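Local structure of L-lysine 6-monooxygenase (Pseudomonas syringae pv. tomato, 5CQF) at residues D373-D379 with E401-G405; V259-H263 with I378-Y382; Y311-S317 with V328-F334. The protein probably hydroxylates the side-chain amino group of L-lysine, as an FAD- and NADP-dependent monooxygenase of siderophore biosynthesis. All blocks are in the same frame, centred on the assembly; numbering follows the deposited sequence.

Contact 1: D373-D379 with E401-G405; sequences DGGLLID and ERSHG
The loop D373-D379, turned at D373-G375 and extended after it, runs past the short helix 401-404, and the backbones come closest at I378 and S403, whose CA atoms lie 6.0 Å apart. R402 makes the polar part of the contact. Its guanidinium meets the D373 carboxylate side-on, and the two planes are only 22° apart. R402 NH2 reaches the syn lone pair of D373 OD1 at 2.8 Å, and R402 NE bonds to D373 OD2 at 3.0 Å. The outer end of the same group holds a backbone oxygen, with R402 NH2 at 2.9 Å and NH1 at 3.0 Å from L376 O. A bend at chi3 (-68°) turns the edge of the group to D373 and L376 O. These four bonds lie near the guanidinium plane and should fix its rotation. A water joins S403 OG, L376 O and I378 N. Beyond it I378 packs on the helix, with I378 CD1 3.4 Å from S403 OG, and I378 CG2 meets the H404 ring obliquely. H404 ND1 is bonded to H263. D373 OD1 also accepts from G375 N, an Asx turn, beside a buried arginine that holds both a carboxylate and a backbone oxygen of the loop.

Contact 2: V259-H263 with I378-Y382; sequences VDYFH and IDRDY
R380 lies across helix 255-264 and meets three of its side chains, H263, V259 and D260, each with a different part. H263 faces the start of R380. The R380 CA sits over the centre of the imidazole, 3.9 Å from the centroid of the H263 ring, a CH-pi contact. The two side chains cross at about a right angle. Further out, R380 CD comes to 3.6 Å from H263 CD2. One ring edge points at the loop backbone, where H263 CE1 lies 3.5 Å from I378 O. The polar partner of the ring, H404, lies outside the two segments.

The R380 chain leaves with CG anti to the backbone N (chi1 175°) and bends at chi2. This brings the guanidinium over V259 with its edge at D260. V259 CG1 packs on one face of the guanidinium, 3.5 Å from R380 NE. D260 OD1 takes the edge. D260 OD1 accepts from R380 NE at 2.8 Å and from R380 NH2 at 3.1 Å, so one oxygen receives both nitrogens. The NE bond is the straighter, at 159°. The carboxylate and guanidinium planes are turned 47° from each other. The salt bridge lies on the more exposed side of the contact, and the negative charge of D260 probably offsets the closeness of R380 to R421.

The loop side is shaped by a type I beta turn from D379 to Y382, closed by Y382 N to D379 O at 3.1 Å. Y382 OH comes only loosely near V259 CG1. The arrangement is a beta turn docked on a helix, with the CA of an arginine over a histidine face and its guanidinium in a salt bridge.

Contact 3: Y311-S317 with V328-F334; sequences YAYSVIS and VELTDTF
L330 packs between Y311 and I316 from the neighbouring strand. L330 CB lies 3.9 Å from V315 O. With CG anti to the carbonyl carbon (chi1 -54°), the two methyls point to Y311 and I316. L330 CD1 sits over one face of the Y311 ring, 3.7 Å from Y311 CG, in a CH-pi contact. L330 CD2 packs on I316 CG1 at 3.8 Å. I316 CG2 continues the apolar row to V328 CG1.

The backbones pair antiparallel. V315 and T331 form a hydrogen-bonded pair, with V315 N to T331 O at 3.0 Å and T331 N to V315 O at 2.9 Å. On the face carrying V315 and T331, S317 OG is hydrogen-bonded to T331 OG1; its approach to E329 OE1 is too short to be relied on. Past the paired strands, T333 N bonds to Y313 O at 2.7 Å, and D332 OD1 accepts from F334 N in an Asx turn. The edge of F334 points toward the face of Y313, offset, with the centroids of the two rings 5.3 Å apart.

The contact is part of the beta hairpin of strands 314-322 and 325-332, which strand 338-343 extends. L330 also packs on V235 of strand 231-235, and I316 and V328 on L208 of strand 206-210. At the other end, Y313, D332 and F334 meet Y261 of the second subunit, with D332 OD2 bonded to its OH.

Overall arrangement
Contacts 1 and 2 are neighbours, with centres 9 Å apart. They share I378 and D379, so one loop serves both: its earlier part meets helix 401-404 and its later part meets helix 255-264. The two helices also touch directly, through a probable hydrogen bond of 3.0 Å between H404 ND1 and H263 NE2. Contact 3 stands apart, its centre 32 Å from that of contact 1 and 37 Å from that of contact 2. Along the chain it falls within the loop that contact 2 closes. The tetramer relates them differently: in the assembly the helix of contact 2 of one subunit lies against contact 3 of another.

Contact 1: D373-D379 with E401-G405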
ATOM      1  N   ASP A 373      -7.882 -18.186 -41.564  1.00 49.70           N
ATOM      2  CA  ASP A 373      -9.261 -17.709 -41.558  1.00 49.56           C
ATOM      3  C   ASP A 373      -9.565 -16.781 -42.752  1.00 48.07           C
ATOM      4  O   ASP A 373     -10.586 -16.091 -42.767  1.00 47.58           O
ATOM      5  CB  ASP A 373      -9.572 -17.030 -40.217  1.00 48.10           C
ATOM      6  CG  ASP A 373      -8.610 -15.906 -39.905  1.00 45.73           C
ATOM      7  OD1 ASP A 373      -7.904 -15.450 -40.850  1.00 45.53           O
ATOM      8  OD2 ASP A 373      -8.532 -15.516 -38.715  1.00 44.89           O
ATOM      9  N   GLY A 374      -8.685 -16.770 -43.745  1.00 48.15           N
ATOM     10  CA  GLY A 374      -8.812 -15.854 -44.881  1.00 47.10           C
ATOM     11  C   GLY A 374      -8.242 -14.474 -44.607  1.00 46.22           C
ATOM     12  O   GLY A 374      -7.930 -13.740 -45.546  1.00 46.25           O
ATOM     13  N   GLY A 375      -8.083 -14.117 -43.332  1.00 47.00           N
ATOM     14  CA  GLY A 375      -7.552 -12.807 -42.968  1.00 46.39           C
ATOM     15  C   GLY A 375      -6.060 -12.608 -43.216  1.00 46.48           C
ATOM     16  O   GLY A 375      -5.389 -13.426 -43.843  1.00 47.15           O
ATOM     17  N   LEU A 376      -5.542 -11.510 -42.678  1.00 47.31           N
ATOM     18  CA  LEU A 376      -4.159 -11.122 -42.874  1.00 46.24           C
ATOM     19  C   LEU A 376      -3.234 -12.111 -42.220  1.00 44.71           C
ATOM     20  O   LEU A 376      -3.533 -12.615 -41.154  1.00 43.72           O
ATOM     21  CB  LEU A 376      -3.896  -9.728 -42.292  1.00 47.46           C
ATOM     22  CG  LEU A 376      -3.781  -8.524 -43.238  1.00 50.22           C
ATOM     23  CD1 LEU A 376      -4.656  -8.639 -44.471  1.00 51.11           C
ATOM     24  CD2 LEU A 376      -4.085  -7.230 -42.474  1.00 51.40           C
ATOM     25  N   LEU A 377      -2.107 -12.365 -42.876  1.00 44.99           N
ATOM     26  CA  LEU A 377      -1.063 -13.227 -42.357  1.00 46.41           C
ATOM     27  C   LEU A 377       0.101 -12.347 -41.905  1.00 43.46           C
ATOM     28  O   LEU A 377       0.806 -11.754 -42.709  1.00 41.44           O
ATOM     29  CB  LEU A 377      -0.619 -14.211 -43.434  1.00 48.54           C
ATOM     30  CG  LEU A 377       0.408 -15.277 -43.040  1.00 50.71           C
ATOM     31  CD1 LEU A 377       0.031 -16.016 -41.758  1.00 50.27           C
ATOM     32  CD2 LEU A 377       0.532 -16.255 -44.210  1.00 52.23           C
ATOM     33  N   ILE A 378       0.275 -12.244 -40.600  1.00 43.85           N
ATOM     34  CA  ILE A 378       1.176 -11.219 -40.023  1.00 44.36           C
ATOM     35  C   ILE A 378       2.332 -11.890 -39.291  1.00 43.57           C
ATOM     36  O   ILE A 378       2.118 -12.795 -38.495  1.00 41.60           O
ATOM     37  CB  ILE A 378       0.404 -10.247 -39.098  1.00 44.19           C
ATOM     38  CG1 ILE A 378      -0.763  -9.624 -39.877  1.00 46.32           C
ATOM     39  CG2 ILE A 378       1.318  -9.141 -38.591  1.00 43.18           C
ATOM     40  CD1 ILE A 378      -1.785  -8.879 -39.045  1.00 46.91           C
ATOM     41  N   ASP A 379       3.562 -11.457 -39.556  1.00 45.02           N
ATOM     42  CA  ASP A 379       4.698 -12.112 -38.927  1.00 46.16           C
ATOM     43  C   ASP A 379       5.001 -11.464 -37.563  1.00 48.05           C
ATOM     44  O   ASP A 379       4.221 -10.615 -37.081  1.00 46.90           O
ATOM     45  CB  ASP A 379       5.888 -12.166 -39.890  1.00 46.63           C
ATOM     46  CG  ASP A 379       6.585 -10.866 -40.026  1.00 47.58           C
ATOM     47  OD1 ASP A 379       6.337 -10.009 -39.164  1.00 45.86           O
ATOM     48  OD2 ASP A 379       7.403 -10.709 -40.978  1.00 50.59           O
ATOM     49  N   GLU A 401      -5.507 -11.261 -31.039  1.00 42.77           N
ATOM     50  CA  GLU A 401      -5.499 -12.661 -30.667  1.00 46.07           C
ATOM     51  C   GLU A 401      -5.123 -13.551 -31.870  1.00 44.25           C
ATOM     52  O   GLU A 401      -4.312 -14.462 -31.738  1.00 43.94           O
ATOM     53  CB  GLU A 401      -6.850 -13.062 -30.025  1.00 50.08           C
ATOM     54  CG  GLU A 401      -7.034 -12.353 -28.681  1.00 55.72           C
ATOM     55  CD  GLU A 401      -8.135 -12.914 -27.775  1.00 60.14           C
ATOM     56  OE1 GLU A 401      -8.057 -12.675 -26.543  1.00 64.59           O
ATOM     57  OE2 GLU A 401      -9.071 -13.567 -28.267  1.00 63.12           O
ATOM     58  N   ARG A 402      -5.672 -13.251 -33.040  1.00 44.74           N
ATOM     59  CA  ARG A 402      -5.583 -14.160 -34.196  1.00 45.72           C
ATOM     60  C   ARG A 402      -4.148 -14.205 -34.756  1.00 45.12           C
ATOM     61  O   ARG A 402      -3.692 -15.247 -35.195  1.00 44.81           O
ATOM     62  CB  ARG A 402      -6.614 -13.785 -35.291  1.00 45.03           C
ATOM     63  CG  ARG A 402      -6.389 -12.397 -35.922  1.00 47.22           C
ATOM     64  CD  ARG A 402      -7.374 -12.049 -37.036  1.00 48.21           C
ATOM     65  NE  ARG A 402      -7.174 -12.874 -38.218  1.00 50.88           N
ATOM     66  CZ  ARG A 402      -6.186 -12.705 -39.092  1.00 53.06           C
ATOM     67  NH1 ARG A 402      -5.299 -11.724 -38.942  1.00 56.93           N
ATOM     68  NH2 ARG A 402      -6.085 -13.509 -40.135  1.00 54.42           N
ATOM     69  N   SER A 403      -3.442 -13.077 -34.745  1.00 44.45           N
ATOM     70  CA  SER A 403      -2.077 -13.023 -35.272  1.00 41.84           C
ATOM     71  C   SER A 403      -1.020 -13.166 -34.183  1.00 40.99           C
ATOM     72  O   SER A 403       0.067 -13.658 -34.447  1.00 40.49           O
ATOM     73  CB  SER A 403      -1.857 -11.713 -36.026  1.00 42.24           C
ATOM     74  OG  SER A 403      -2.647 -11.652 -37.195  1.00 45.29           O
ATOM     75  N   HIS A 404      -1.298 -12.688 -32.967  1.00 39.98           N
ATOM     76  CA  HIS A 404      -0.244 -12.595 -31.956  1.00 39.13           C
ATOM     77  C   HIS A 404      -0.573 -13.223 -30.614  1.00 40.20           C
ATOM     78  O   HIS A 404       0.252 -13.194 -29.719  1.00 39.48           O
ATOM     79  CB  HIS A 404       0.163 -11.137 -31.762  1.00 38.69           C
ATOM     80  CG  HIS A 404       0.496 -10.441 -33.039  1.00 39.27           C
ATOM     81  ND1 HIS A 404       1.668 -10.668 -33.718  1.00 40.64           N
ATOM     82  CD2 HIS A 404      -0.191  -9.536 -33.773  1.00 41.56           C
ATOM     83  CE1 HIS A 404       1.693  -9.940 -34.823  1.00 41.40           C
ATOM     84  NE2 HIS A 404       0.584  -9.227 -34.874  1.00 40.63           N
ATOM     85  N   GLY A 405      -1.763 -13.800 -30.463  1.00 41.27           N
ATOM     86  CA  GLY A 405      -2.131 -14.441 -29.209  1.00 43.55           C
ATOM     87  C   GLY A 405      -2.564 -13.514 -28.081  1.00 44.73           C
ATOM     88  O   GLY A 405      -2.954 -13.986 -27.008  1.00 43.64           O
TER
HETATM   89  O   HOH W   1      -1.759 -13.528 -38.945  1.00 34.70           O

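Contact 2: V259-H263 with I378-Y382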
ATOM      1  N   VAL A 259       3.989 -13.128 -27.069  1.00 40.16           N
ATOM      2  CA  VAL A 259       3.884 -12.984 -28.504  1.00 40.06           C
ATOM      3  C   VAL A 259       4.904 -13.946 -29.133  1.00 41.41           C
ATOM      4  O   VAL A 259       4.517 -14.674 -30.066  1.00 39.37           O
ATOM      5  CB  VAL A 259       4.082 -11.525 -28.955  1.00 42.38           C
ATOM      6  CG1 VAL A 259       4.098 -11.400 -30.480  1.00 41.67           C
ATOM      7  CG2 VAL A 259       3.002 -10.627 -28.351  1.00 42.34           C
ATOM      8  N   ASP A 260       6.150 -14.010 -28.613  1.00 40.47           N
ATOM      9  CA  ASP A 260       7.176 -14.981 -29.161  1.00 41.52           C
ATOM     10  C   ASP A 260       6.646 -16.405 -29.132  1.00 41.53           C
ATOM     11  O   ASP A 260       6.689 -17.119 -30.125  1.00 42.47           O
ATOM     12  CB  ASP A 260       8.492 -15.018 -28.368  1.00 42.65           C
ATOM     13  CG  ASP A 260       9.347 -13.741 -28.522  1.00 46.27           C
ATOM     14  OD1 ASP A 260       9.007 -12.855 -29.322  1.00 47.27           O
ATOM     15  OD2 ASP A 260      10.387 -13.630 -27.829  1.00 49.85           O
ATOM     16  N   TYR A 261       6.178 -16.835 -27.967  1.00 40.21           N
ATOM     17  CA  TYR A 261       5.728 -18.197 -27.818  1.00 39.67           C
ATOM     18  C   TYR A 261       4.629 -18.460 -28.845  1.00 40.92           C
ATOM     19  O   TYR A 261       4.705 -19.460 -29.549  1.00 42.85           O
ATOM     20  CB  TYR A 261       5.247 -18.486 -26.394  1.00 38.05           C
ATOM     21  CG  TYR A 261       4.637 -19.865 -26.228  1.00 38.30           C
ATOM     22  CD1 TYR A 261       5.441 -21.006 -26.111  1.00 37.10           C
ATOM     23  CD2 TYR A 261       3.255 -20.023 -26.161  1.00 38.46           C
ATOM     24  CE1 TYR A 261       4.888 -22.264 -25.950  1.00 37.54           C
ATOM     25  CE2 TYR A 261       2.669 -21.287 -26.013  1.00 39.60           C
ATOM     26  CZ  TYR A 261       3.478 -22.407 -25.909  1.00 39.41           C
ATOM     27  OH  TYR A 261       2.858 -23.640 -25.754  1.00 36.28           O
ATOM     28  N   PHE A 262       3.646 -17.556 -28.964  1.00 38.76           N
ATOM     29  CA  PHE A 262       2.552 -17.726 -29.923  1.00 39.06           C
ATOM     30  C   PHE A 262       3.054 -17.863 -31.365  1.00 39.41           C
ATOM     31  O   PHE A 262       2.597 -18.723 -32.076  1.00 40.28           O
ATOM     32  CB  PHE A 262       1.553 -16.592 -29.834  1.00 38.52           C
ATOM     33  CG  PHE A 262       0.346 -16.787 -30.677  1.00 39.28           C
ATOM     34  CD1 PHE A 262      -0.712 -17.548 -30.221  1.00 41.11           C
ATOM     35  CD2 PHE A 262       0.262 -16.214 -31.927  1.00 41.35           C
ATOM     36  CE1 PHE A 262      -1.836 -17.731 -30.998  1.00 42.51           C
ATOM     37  CE2 PHE A 262      -0.854 -16.378 -32.715  1.00 42.06           C
ATOM     38  CZ  PHE A 262      -1.916 -17.122 -32.244  1.00 43.79           C
ATOM     39  N   HIS A 263       4.005 -17.056 -31.780  1.00 38.96           N
ATOM     40  CA  HIS A 263       4.596 -17.236 -33.108  1.00 41.39           C
ATOM     41  C   HIS A 263       5.359 -18.542 -33.308  1.00 42.37           C
ATOM     42  O   HIS A 263       5.371 -19.076 -34.429  1.00 44.06           O
ATOM     43  CB  HIS A 263       5.438 -16.026 -33.520  1.00 41.45           C
ATOM     44  CG  HIS A 263       4.585 -14.882 -33.941  1.00 40.83           C
ATOM     45  ND1 HIS A 263       4.114 -14.753 -35.223  1.00 41.54           N
ATOM     46  CD2 HIS A 263       3.987 -13.904 -33.221  1.00 42.18           C
ATOM     47  CE1 HIS A 263       3.325 -13.701 -35.300  1.00 41.12           C
ATOM     48  NE2 HIS A 263       3.228 -13.169 -34.098  1.00 42.30           N
ATOM     49  N   ILE A 378       0.275 -12.244 -40.600  1.00 43.85           N
ATOM     50  CA  ILE A 378       1.176 -11.219 -40.023  1.00 44.36           C
ATOM     51  C   ILE A 378       2.332 -11.890 -39.291  1.00 43.57           C
ATOM     52  O   ILE A 378       2.118 -12.795 -38.495  1.00 41.60           O
ATOM     53  CB  ILE A 378       0.404 -10.247 -39.098  1.00 44.19           C
ATOM     54  CG1 ILE A 378      -0.763  -9.624 -39.877  1.00 46.32           C
ATOM     55  CG2 ILE A 378       1.318  -9.141 -38.591  1.00 43.18           C
ATOM     56  CD1 ILE A 378      -1.785  -8.879 -39.045  1.00 46.91           C
ATOM     57  N   ASP A 379       3.562 -11.457 -39.556  1.00 45.02           N
ATOM     58  CA  ASP A 379       4.698 -12.112 -38.927  1.00 46.16           C
ATOM     59  C   ASP A 379       5.001 -11.464 -37.563  1.00 48.05           C
ATOM     60  O   ASP A 379       4.221 -10.615 -37.081  1.00 46.90           O
ATOM     61  CB  ASP A 379       5.888 -12.166 -39.890  1.00 46.63           C
ATOM     62  CG  ASP A 379       6.585 -10.866 -40.026  1.00 47.58           C
ATOM     63  OD1 ASP A 379       6.337 -10.009 -39.164  1.00 45.86           O
ATOM     64  OD2 ASP A 379       7.403 -10.709 -40.978  1.00 50.59           O
ATOM     65  N   ARG A 380       6.102 -11.884 -36.938  1.00 48.61           N
ATOM     66  CA  ARG A 380       6.458 -11.465 -35.577  1.00 47.45           C
ATOM     67  C   ARG A 380       6.853  -9.976 -35.499  1.00 47.71           C
ATOM     68  O   ARG A 380       6.725  -9.328 -34.428  1.00 41.97           O
ATOM     69  CB  ARG A 380       7.589 -12.373 -35.033  1.00 48.65           C
ATOM     70  CG  ARG A 380       8.146 -11.986 -33.657  1.00 49.28           C
ATOM     71  CD  ARG A 380       7.092 -12.126 -32.566  1.00 48.10           C
ATOM     72  NE  ARG A 380       7.530 -11.584 -31.289  1.00 47.08           N
ATOM     73  CZ  ARG A 380       7.452 -10.297 -30.914  1.00 47.90           C
ATOM     74  NH1 ARG A 380       6.944  -9.343 -31.702  1.00 44.27           N
ATOM     75  NH2 ARG A 380       7.893  -9.959 -29.709  1.00 49.92           N
ATOM     76  N   ASP A 381       7.335  -9.461 -36.635  1.00 48.42           N
ATOM     77  CA  ASP A 381       7.678  -8.047 -36.830  1.00 50.65           C
ATOM     78  C   ASP A 381       6.542  -7.201 -37.403  1.00 46.64           C
ATOM     79  O   ASP A 381       6.793  -6.141 -37.991  1.00 45.94           O
ATOM     80  CB  ASP A 381       8.878  -7.939 -37.782  1.00 55.55           C
ATOM     81  CG  ASP A 381      10.152  -8.376 -37.134  1.00 62.53           C
ATOM     82  OD1 ASP A 381      10.514  -7.794 -36.087  1.00 71.50           O
ATOM     83  OD2 ASP A 381      10.796  -9.298 -37.668  1.00 68.65           O
ATOM     84  N   TYR A 382       5.315  -7.710 -37.309  1.00 44.33           N
ATOM     85  CA  TYR A 382       4.112  -6.960 -37.660  1.00 43.66           C
ATOM     86  C   TYR A 382       3.964  -6.682 -39.175  1.00 45.62           C
ATOM     87  O   TYR A 382       3.196  -5.809 -39.570  1.00 44.17           O
ATOM     88  CB  TYR A 382       4.044  -5.681 -36.795  1.00 43.30           C
ATOM     89  CG  TYR A 382       4.109  -6.018 -35.298  1.00 42.78           C
ATOM     90  CD1 TYR A 382       3.011  -6.575 -34.648  1.00 43.27           C
ATOM     91  CD2 TYR A 382       5.271  -5.863 -34.574  1.00 41.86           C
ATOM     92  CE1 TYR A 382       3.060  -6.922 -33.312  1.00 42.42           C
ATOM     93  CE2 TYR A 382       5.329  -6.189 -33.216  1.00 43.46           C
ATOM     94  CZ  TYR A 382       4.219  -6.719 -32.591  1.00 43.51           C
ATOM     95  OH  TYR A 382       4.251  -7.076 -31.240  1.00 43.23           O
TER

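Contact 3: Y311-S317 with V328-F334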
ATOM      1  N   TYR A 311     -25.600  -8.903 -12.412  1.00 39.85           N
ATOM      2  CA  TYR A 311     -26.208 -10.141 -12.927  1.00 40.20           C
ATOM      3  C   TYR A 311     -25.104 -10.931 -13.595  1.00 41.40           C
ATOM      4  O   TYR A 311     -24.679 -10.585 -14.695  1.00 42.23           O
ATOM      5  CB  TYR A 311     -27.362  -9.860 -13.916  1.00 38.20           C
ATOM      6  CG  TYR A 311     -28.329  -8.829 -13.380  1.00 38.07           C
ATOM      7  CD1 TYR A 311     -27.992  -7.491 -13.368  1.00 36.09           C
ATOM      8  CD2 TYR A 311     -29.553  -9.200 -12.830  1.00 39.45           C
ATOM      9  CE1 TYR A 311     -28.838  -6.547 -12.844  1.00 36.76           C
ATOM     10  CE2 TYR A 311     -30.427  -8.244 -12.318  1.00 40.03           C
ATOM     11  CZ  TYR A 311     -30.041  -6.912 -12.330  1.00 38.46           C
ATOM     12  OH  TYR A 311     -30.844  -5.940 -11.822  1.00 38.75           O
ATOM     13  N   ALA A 312     -24.620 -11.976 -12.920  1.00 40.94           N
ATOM     14  CA  ALA A 312     -23.589 -12.828 -13.500  1.00 39.67           C
ATOM     15  C   ALA A 312     -24.169 -13.878 -14.474  1.00 38.99           C
ATOM     16  O   ALA A 312     -25.355 -14.084 -14.571  1.00 37.38           O
ATOM     17  CB  ALA A 312     -22.796 -13.500 -12.391  1.00 40.45           C
ATOM     18  N   TYR A 313     -23.296 -14.499 -15.246  1.00 40.46           N
ATOM     19  CA  TYR A 313     -23.653 -15.630 -16.102  1.00 39.59           C
ATOM     20  C   TYR A 313     -24.845 -15.322 -16.955  1.00 39.54           C
ATOM     21  O   TYR A 313     -25.637 -16.216 -17.216  1.00 40.97           O
ATOM     22  CB  TYR A 313     -23.926 -16.894 -15.252  1.00 39.16           C
ATOM     23  CG  TYR A 313     -22.912 -17.086 -14.136  1.00 38.47           C
ATOM     24  CD1 TYR A 313     -21.549 -17.131 -14.414  1.00 37.44           C
ATOM     25  CD2 TYR A 313     -23.321 -17.205 -12.805  1.00 38.00           C
ATOM     26  CE1 TYR A 313     -20.622 -17.282 -13.409  1.00 38.59           C
ATOM     27  CE2 TYR A 313     -22.400 -17.360 -11.792  1.00 39.54           C
ATOM     28  CZ  TYR A 313     -21.050 -17.384 -12.089  1.00 39.58           C
ATOM     29  OH  TYR A 313     -20.129 -17.533 -11.068  1.00 42.60           O
ATOM     30  N   SER A 314     -24.940 -14.081 -17.434  1.00 39.58           N
ATOM     31  CA  SER A 314     -26.120 -13.605 -18.136  1.00 39.24           C
ATOM     32  C   SER A 314     -25.859 -13.032 -19.510  1.00 41.70           C
ATOM     33  O   SER A 314     -24.801 -12.427 -19.759  1.00 41.68           O
ATOM     34  CB  SER A 314     -26.835 -12.548 -17.312  1.00 39.50           C
ATOM     35  OG  SER A 314     -27.254 -13.112 -16.088  1.00 43.17           O
ATOM     36  N   VAL A 315     -26.851 -13.212 -20.396  1.00 41.42           N
ATOM     37  CA  VAL A 315     -26.858 -12.552 -21.673  1.00 43.63           C
ATOM     38  C   VAL A 315     -28.158 -11.815 -21.832  1.00 44.76           C
ATOM     39  O   VAL A 315     -29.134 -12.100 -21.153  1.00 45.54           O
ATOM     40  CB  VAL A 315     -26.688 -13.513 -22.876  1.00 46.68           C
ATOM     41  CG1 VAL A 315     -25.312 -14.166 -22.867  1.00 46.07           C
ATOM     42  CG2 VAL A 315     -27.787 -14.561 -22.914  1.00 47.76           C
ATOM     43  N   ILE A 316     -28.145 -10.843 -22.727  1.00 44.95           N
ATOM     44  CA  ILE A 316     -29.344 -10.153 -23.134  1.00 45.91           C
ATOM     45  C   ILE A 316     -29.928 -10.976 -24.265  1.00 47.25           C
ATOM     46  O   ILE A 316     -29.302 -11.142 -25.320  1.00 48.91           O
ATOM     47  CB  ILE A 316     -29.035  -8.722 -23.604  1.00 46.73           C
ATOM     48  CG1 ILE A 316     -28.424  -7.941 -22.441  1.00 46.98           C
ATOM     49  CG2 ILE A 316     -30.296  -8.049 -24.142  1.00 49.57           C
ATOM     50  CD1 ILE A 316     -28.371  -6.443 -22.642  1.00 48.90           C
ATOM     51  N   SER A 317     -31.115 -11.507 -24.012  1.00 47.10           N
ATOM     52  CA  SER A 317     -31.809 -12.412 -24.910  1.00 48.83           C
ATOM     53  C   SER A 317     -32.931 -11.710 -25.694  1.00 49.11           C
ATOM     54  O   SER A 317     -33.438 -12.249 -26.667  1.00 47.94           O
ATOM     55  CB  SER A 317     -32.390 -13.554 -24.071  1.00 50.81           C
ATOM     56  OG  SER A 317     -33.278 -13.045 -23.082  1.00 53.43           O
ATOM     57  N   VAL A 328     -35.525  -4.969 -21.249  1.00 50.97           N
ATOM     58  CA  VAL A 328     -34.392  -5.859 -21.514  1.00 48.52           C
ATOM     59  C   VAL A 328     -34.596  -7.202 -20.846  1.00 47.37           C
ATOM     60  O   VAL A 328     -34.827  -7.274 -19.633  1.00 45.04           O
ATOM     61  CB  VAL A 328     -33.081  -5.258 -20.996  1.00 46.71           C
ATOM     62  CG1 VAL A 328     -31.919  -6.114 -21.439  1.00 47.40           C
ATOM     63  CG2 VAL A 328     -32.906  -3.835 -21.503  1.00 46.82           C
ATOM     64  N   GLU A 329     -34.524  -8.267 -21.634  1.00 46.49           N
ATOM     65  CA  GLU A 329     -34.669  -9.600 -21.087  1.00 48.67           C
ATOM     66  C   GLU A 329     -33.297 -10.198 -20.933  1.00 48.11           C
ATOM     67  O   GLU A 329     -32.558 -10.302 -21.916  1.00 47.05           O
ATOM     68  CB  GLU A 329     -35.519 -10.505 -21.998  1.00 51.70           C
ATOM     69  CG  GLU A 329     -35.813 -11.879 -21.388  1.00 52.43           C
ATOM     70  CD  GLU A 329     -36.372 -12.882 -22.384  1.00 53.95           C
ATOM     71  OE1 GLU A 329     -35.645 -13.278 -23.327  1.00 52.55           O
ATOM     72  OE2 GLU A 329     -37.536 -13.290 -22.211  1.00 56.86           O
ATOM     73  N   LEU A 330     -32.984 -10.621 -19.704  1.00 48.86           N
ATOM     74  CA  LEU A 330     -31.761 -11.367 -19.404  1.00 45.53           C
ATOM     75  C   LEU A 330     -32.037 -12.848 -19.254  1.00 44.90           C
ATOM     76  O   LEU A 330     -33.052 -13.249 -18.695  1.00 45.11           O
ATOM     77  CB  LEU A 330     -31.139 -10.884 -18.093  1.00 44.65           C
ATOM     78  CG  LEU A 330     -30.839  -9.400 -17.896  1.00 44.68           C
ATOM     79  CD1 LEU A 330     -29.987  -9.176 -16.650  1.00 42.54           C
ATOM     80  CD2 LEU A 330     -30.148  -8.828 -19.118  1.00 44.77           C
ATOM     81  N   THR A 331     -31.096 -13.656 -19.708  1.00 43.15           N
ATOM     82  CA  THR A 331     -31.156 -15.076 -19.505  1.00 43.34           C
ATOM     83  C   THR A 331     -29.875 -15.510 -18.802  1.00 43.80           C
ATOM     84  O   THR A 331     -28.772 -15.218 -19.271  1.00 41.24           O
ATOM     85  CB  THR A 331     -31.350 -15.799 -20.859  1.00 43.43           C
ATOM     86  OG1 THR A 331     -32.632 -15.455 -21.379  1.00 44.67           O
ATOM     87  CG2 THR A 331     -31.271 -17.302 -20.720  1.00 43.79           C
ATOM     88  N   ASP A 332     -30.028 -16.178 -17.658  1.00 45.64           N
ATOM     89  CA  ASP A 332     -28.900 -16.819 -17.000  1.00 45.38           C
ATOM     90  C   ASP A 332     -28.536 -18.043 -17.826  1.00 48.07           C
ATOM     91  O   ASP A 332     -29.339 -18.928 -18.002  1.00 48.49           O
ATOM     92  CB  ASP A 332     -29.254 -17.212 -15.579  1.00 44.73           C
ATOM     93  CG  ASP A 332     -28.176 -18.040 -14.916  1.00 47.26           C
ATOM     94  OD1 ASP A 332     -27.518 -18.856 -15.611  1.00 48.49           O
ATOM     95  OD2 ASP A 332     -27.978 -17.879 -13.686  1.00 49.41           O
ATOM     96  N   THR A 333     -27.320 -18.066 -18.335  1.00 51.82           N
ATOM     97  CA  THR A 333     -26.830 -19.127 -19.223  1.00 57.06           C
ATOM     98  C   THR A 333     -26.882 -20.563 -18.656  1.00 56.69           C
ATOM     99  O   THR A 333     -27.065 -21.507 -19.415  1.00 57.49           O
ATOM    100  CB  THR A 333     -25.388 -18.770 -19.667  1.00 61.39           C
ATOM    101  OG1 THR A 333     -25.491 -17.780 -20.696  1.00 67.94           O
ATOM    102  CG2 THR A 333     -24.583 -19.985 -20.196  1.00 64.81           C
ATOM    103  N   PHE A 334     -26.735 -20.720 -17.341  1.00 56.13           N
ATOM    104  CA  PHE A 334     -26.743 -22.052 -16.700  1.00 55.54           C
ATOM    105  C   PHE A 334     -28.147 -22.535 -16.316  1.00 54.95           C
ATOM    106  O   PHE A 334     -28.547 -23.652 -16.643  1.00 53.83           O
ATOM    107  CB  PHE A 334     -25.841 -22.051 -15.469  1.00 54.72           C
ATOM    108  CG  PHE A 334     -24.403 -21.779 -15.786  1.00 54.10           C
ATOM    109  CD1 PHE A 334     -23.686 -22.648 -16.611  1.00 55.36           C
ATOM    110  CD2 PHE A 334     -23.766 -20.668 -15.279  1.00 51.99           C
ATOM    111  CE1 PHE A 334     -22.362 -22.401 -16.923  1.00 55.49           C
ATOM    112  CE2 PHE A 334     -22.436 -20.411 -15.583  1.00 53.01           C
ATOM    113  CZ  PHE A 334     -21.737 -21.272 -16.409  1.00 54.35           C
TER